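Local coordinates for regulatory Subunit of Protein Kinase A (cAMP-dependent) from Euglena gracilis (PDB 6RSX) that binds cyclic AMP in two tandem cyclic nucleotide-binding domains and, as a regulatory subunit, probably controls the catalytic subunit of protein kinase A, at residues 53-56 with 57-61; 273-276 with 277-281. One frame throughout, in Å; residues are numbered along the deposited sequence.

Contact 1 of 2, residues 53-56 with 57-61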
loop_
_atom_site.group_PDB
_atom_site.type_symbol
_atom_site.label_atom_id
_atom_site.label_comp_id
_atom_site.label_asym_id
_atom_site.label_seq_id
_atom_site.Cartn_x
_atom_site.Cartn_y
_atom_site.Cartn_z
ATOM N N LEU A 53 6.489 2.885 -18.083
ATOM C CA LEU A 53 6.862 1.484 -17.914
ATOM C C LEU A 53 7.945 1.094 -18.902
ATOM O O LEU A 53 8.886 0.371 -18.554
ATOM C CB LEU A 53 5.636 0.576 -18.063
ATOM C CG LEU A 53 4.682 0.631 -16.875
ATOM C CD1 LEU A 53 3.580 -0.377 -17.066
ATOM C CD2 LEU A 53 5.427 0.345 -15.603
ATOM N N GLU A 54 7.859 1.609 -20.133
ATOM C CA GLU A 54 8.923 1.369 -21.097
ATOM C C GLU A 54 10.258 1.872 -20.567
ATOM O O GLU A 54 11.309 1.260 -20.811
ATOM C CB GLU A 54 8.585 2.045 -22.429
ATOM C CG GLU A 54 8.857 1.204 -23.675
ATOM C CD GLU A 54 10.305 1.237 -24.129
ATOM O OE1 GLU A 54 11.097 2.052 -23.596
ATOM O OE2 GLU A 54 10.656 0.439 -25.030
ATOM N N VAL A 55 10.249 3.005 -19.857
ATOM C CA VAL A 55 11.495 3.501 -19.278
ATOM C C VAL A 55 11.989 2.550 -18.194
ATOM O O VAL A 55 13.180 2.228 -18.122
ATOM C CB VAL A 55 11.301 4.923 -18.727
ATOM C CG1 VAL A 55 12.540 5.363 -17.986
ATOM C CG2 VAL A 55 10.970 5.888 -19.849
ATOM N N VAL A 56 11.078 2.091 -17.335
ATOM C CA VAL A 56 11.461 1.145 -16.294
ATOM C C VAL A 56 12.074 -0.103 -16.915
ATOM O O VAL A 56 13.151 -0.542 -16.517
ATOM C CB VAL A 56 10.249 0.803 -15.414
ATOM C CG1 VAL A 56 10.614 -0.313 -14.426
ATOM C CG2 VAL A 56 9.768 2.026 -14.686
ATOM N N TYR A 57 11.406 -0.686 -17.927
ATOM C CA TYR A 57 11.873 -1.962 -18.444
ATOM C C TYR A 57 13.196 -1.850 -19.171
ATOM O O TYR A 57 13.894 -2.863 -19.312
ATOM C CB TYR A 57 10.855 -2.586 -19.388
ATOM C CG TYR A 57 9.554 -2.917 -18.720
ATOM C CD1 TYR A 57 9.524 -3.510 -17.462
ATOM C CD2 TYR A 57 8.352 -2.616 -19.341
ATOM C CE1 TYR A 57 8.294 -3.824 -16.847
ATOM C CE2 TYR A 57 7.123 -2.930 -18.733
ATOM C CZ TYR A 57 7.108 -3.522 -17.495
ATOM O OH TYR A 57 5.891 -3.823 -16.909
ATOM N N SER A 58 13.543 -0.665 -19.675
ATOM C CA SER A 58 14.831 -0.503 -20.322
ATOM C C SER A 58 15.925 0.003 -19.382
ATOM O O SER A 58 17.109 -0.183 -19.687
ATOM C CB SER A 58 14.701 0.448 -21.533
ATOM O OG SER A 58 14.445 1.791 -21.142
ATOM N N SER A 59 15.556 0.607 -18.246
ATOM C CA SER A 59 16.497 1.259 -17.342
ATOM C C SER A 59 16.849 0.451 -16.099
ATOM O O SER A 59 17.962 0.600 -15.584
ATOM C CB SER A 59 15.938 2.617 -16.878
ATOM O OG SER A 59 15.755 3.511 -17.979
ATOM N N MET A 60 15.934 -0.362 -15.552
ATOM C CA MET A 60 16.275 -1.020 -14.292
ATOM C C MET A 60 17.473 -1.943 -14.469
ATOM O O MET A 60 17.650 -2.577 -15.518
ATOM C CB MET A 60 15.073 -1.809 -13.745
ATOM C CG MET A 60 14.207 -0.954 -12.902
ATOM S SD MET A 60 12.936 -1.898 -12.061
ATOM C CE MET A 60 13.211 -1.272 -10.396
ATOM N N PHE A 61 18.313 -2.016 -13.447
ATOM C CA PHE A 61 19.494 -2.859 -13.472
ATOM C C PHE A 61 19.572 -3.747 -12.226
ATOM O O PHE A 61 18.998 -3.444 -11.170
ATOM C CB PHE A 61 20.784 -2.023 -13.594
ATOM C CG PHE A 61 20.951 -0.954 -12.534
ATOM C CD1 PHE A 61 20.320 0.286 -12.659
ATOM C CD2 PHE A 61 21.756 -1.179 -11.441
ATOM C CE1 PHE A 61 20.498 1.299 -11.678
ATOM C CE2 PHE A 61 21.947 -0.179 -10.459
ATOM C CZ PHE A 61 21.323 1.053 -10.589
#

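Contact 2 of 2, residues 273-276 with 277-281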
loop_
_atom_site.group_PDB
_atom_site.type_symbol
_atom_site.label_atom_id
_atom_site.label_comp_id
_atom_site.label_asym_id
_atom_site.label_seq_id
_atom_site.Cartn_x
_atom_site.Cartn_y
_atom_site.Cartn_z
ATOM N N MET A 273 -3.715 -2.163 11.564
ATOM C CA MET A 273 -5.147 -1.879 11.604
ATOM C C MET A 273 -5.952 -2.962 12.300
ATOM O O MET A 273 -7.119 -2.727 12.635
ATOM C CB MET A 273 -5.713 -1.703 10.184
ATOM C CG MET A 273 -5.272 -0.440 9.445
ATOM S SD MET A 273 -6.037 -0.317 7.801
ATOM C CE MET A 273 -5.524 -1.856 7.047
ATOM N N GLU A 274 -5.370 -4.142 12.504
ATOM C CA GLU A 274 -6.193 -5.315 12.785
ATOM C C GLU A 274 -6.927 -5.201 14.118
ATOM O O GLU A 274 -8.086 -5.611 14.224
ATOM C CB GLU A 274 -5.344 -6.580 12.757
ATOM C CG GLU A 274 -6.182 -7.836 12.684
ATOM C CD GLU A 274 -5.350 -9.100 12.688
ATOM O OE1 GLU A 274 -4.286 -9.109 13.350
ATOM O OE2 GLU A 274 -5.763 -10.078 12.025
ATOM N N GLU A 275 -6.277 -4.669 15.152
ATOM C CA GLU A 275 -6.956 -4.563 16.439
ATOM C C GLU A 275 -8.140 -3.611 16.356
ATOM O O GLU A 275 -9.204 -3.887 16.917
ATOM C CB GLU A 275 -5.988 -4.104 17.522
ATOM C CG GLU A 275 -5.090 -5.204 18.035
ATOM C CD GLU A 275 -4.553 -4.903 19.416
ATOM O OE1 GLU A 275 -5.117 -4.006 20.086
ATOM O OE2 GLU A 275 -3.571 -5.562 19.827
ATOM N N ILE A 276 -7.969 -2.470 15.682
ATOM C CA ILE A 276 -9.087 -1.548 15.519
ATOM C C ILE A 276 -10.216 -2.220 14.748
ATOM O O ILE A 276 -11.392 -2.113 15.120
ATOM C CB ILE A 276 -8.626 -0.249 14.841
ATOM C CG1 ILE A 276 -7.819 0.603 15.831
ATOM C CG2 ILE A 276 -9.834 0.509 14.285
ATOM C CD1 ILE A 276 -7.176 1.850 15.231
ATOM N N LEU A 277 -9.873 -2.943 13.676
ATOM C CA LEU A 277 -10.888 -3.625 12.877
ATOM C C LEU A 277 -11.611 -4.690 13.693
ATOM O O LEU A 277 -12.834 -4.859 13.566
ATOM C CB LEU A 277 -10.238 -4.249 11.644
ATOM C CG LEU A 277 -9.782 -3.197 10.635
ATOM C CD1 LEU A 277 -8.951 -3.839 9.525
ATOM C CD2 LEU A 277 -10.999 -2.453 10.076
ATOM N N GLN A 278 -10.865 -5.441 14.512
ATOM C CA GLN A 278 -11.474 -6.487 15.338
ATOM C C GLN A 278 -12.396 -5.896 16.402
ATOM O O GLN A 278 -13.535 -6.356 16.570
ATOM C CB GLN A 278 -10.382 -7.344 15.983
ATOM C CG GLN A 278 -9.619 -8.201 14.996
ATOM C CD GLN A 278 -8.362 -8.813 15.593
ATOM O OE1 GLN A 278 -7.739 -8.248 16.495
ATOM N NE2 GLN A 278 -7.984 -9.975 15.088
ATOM N N ARG A 279 -11.916 -4.889 17.144
ATOM C CA ARG A 279 -12.756 -4.222 18.136
ATOM C C ARG A 279 -14.039 -3.703 17.502
ATOM O O ARG A 279 -15.140 -3.891 18.041
ATOM C CB ARG A 279 -11.992 -3.069 18.800
ATOM C CG ARG A 279 -11.171 -3.449 20.031
ATOM C CD ARG A 279 -10.581 -2.221 20.734
ATOM N NE ARG A 279 -9.558 -1.562 19.921
ATOM C CZ ARG A 279 -8.276 -1.919 19.889
ATOM N NH1 ARG A 279 -7.840 -2.929 20.633
ATOM N NH2 ARG A 279 -7.425 -1.270 19.108
ATOM N N ASN A 280 -13.921 -3.053 16.348
ATOM C CA ASN A 280 -15.098 -2.443 15.752
ATOM C C ASN A 280 -16.190 -3.454 15.430
ATOM O O ASN A 280 -17.359 -3.070 15.324
ATOM C CB ASN A 280 -14.725 -1.706 14.488
ATOM C CG ASN A 280 -15.898 -1.053 13.855
ATOM O OD1 ASN A 280 -16.425 -0.070 14.385
ATOM N ND2 ASN A 280 -16.337 -1.589 12.708
ATOM N N MET A 281 -15.843 -4.722 15.214
ATOM C CA MET A 281 -16.877 -5.709 14.916
ATOM C C MET A 281 -17.834 -5.915 16.092
ATOM O O MET A 281 -18.920 -6.475 15.903
ATOM C CB MET A 281 -16.238 -7.032 14.514
ATOM C CG MET A 281 -15.437 -6.932 13.204
ATOM S SD MET A 281 -14.622 -8.517 12.908
ATOM C CE MET A 281 -13.911 -8.257 11.281
#

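Contact 1 of 2, residues 53-56 with 57-61
The hydroxyls of S58 and S59 both turn back onto carbonyls of the preceding helical turn. S59 OG donates to V55 O at 2.9 Å. Its first torsion (chi1 -62°) sets OG beside its own backbone N, within reach of that carbonyl, and OG also lies 3.7 Å from V55 CG1. S58 OG donates to E54 O at 3.2 Å. It stands between its own backbone N and carbonyl carbon (chi1 69°), which brings it back to that oxygen. E54 O also takes S58 N, so one residue grips it twice. The chain is leaving the helix here. V56 O accepts a straight bond from M60 N (3.0 Å, N-H...O 167°) and a second from S59 N, which sits above the carbonyl plane. M60 is the first residue to leave helical geometry. Its side chain runs alongside V56, with SD 3.7 Å from V56 CG1. The Y57 ring likewise lies beside L53, and its CE2 is 3.9 Å from L53 CB. Here helix 50-59 ends and the chain passes into strand 61-65. Y57 packs on I35 of helix 29-39. V55 and V56 meet I147 of helix 141-147, while F61 pairs through its backbone with A138 of strand 134-140.

Contact 2 of 2, residues 273-276 with 277-281
E275 and R279 form an i to i+4 salt bridge along one side of a short alpha-helix, residues 274-280, which packs on the second cyclic nucleotide-binding domain. R279 NH1 donates to E275 OE1 at 3.0 Å, and the bond is nearly straight (164°). The carboxylate oxygen lies at the edge of the guanidinium, close to its plane. The arginine meets that oxygen on its anti side. The two flat groups are steeply turned, 75° apart. A bend at chi3 folds the arginine back over its own helix. One guanidinium face therefore covers E275 O, which sits 3.7 Å from the plane, over its centre. The same carbonyl accepts R279 N at 2.9 Å, so E275 meets R279 through both backbone and side chain. The neighbouring i to i+4 backbone bonds join L277 N to M273 O, Q278 N to E274 O and N280 N to I276 O.

E274 and Q278 make a second side-chain pair. Here the carboxylate and the amide are stacked almost parallel, 11° apart, with Q278 NE2 3.7 Å from E274 CD. I276 crosses the arginine obliquely, its CG1 nearest NH2, while its side chain also touches E170.

L277 packs against L168, L270 and F234, and M273 against F169. E274 touches M241 of helix 237-242, and N280 joins L277 on F234 of strand 234-235. These contacts join the helix to helix 237-242 and strand 234-235. At the start of the helix, L277 CD1 comes 3.9 Å from M273 CB.

How the contacts relate
Contacts 1 and 2 are both local, each centred on one short helix, 50-59 and 274-280, but they belong to different ends of the chain. Their centres are 40 Å apart, on opposite sides of the chain's centre, and their nearest atoms are about 25 Å apart. Contact 1 packs by strands 61-65 and 134-140 of the first domain, and contact 2 by helix 237-242 and strand 234-235 of the second. In contact 1 the M60 side chain is about 13 Å from a bound cyclic AMP. Contact 2 is closer to a nucleotide: the N280 side chain lies about 6 Å from a bound cyclic AMP. Y284, which lines the second pocket, follows soon after 277-281 in the chain.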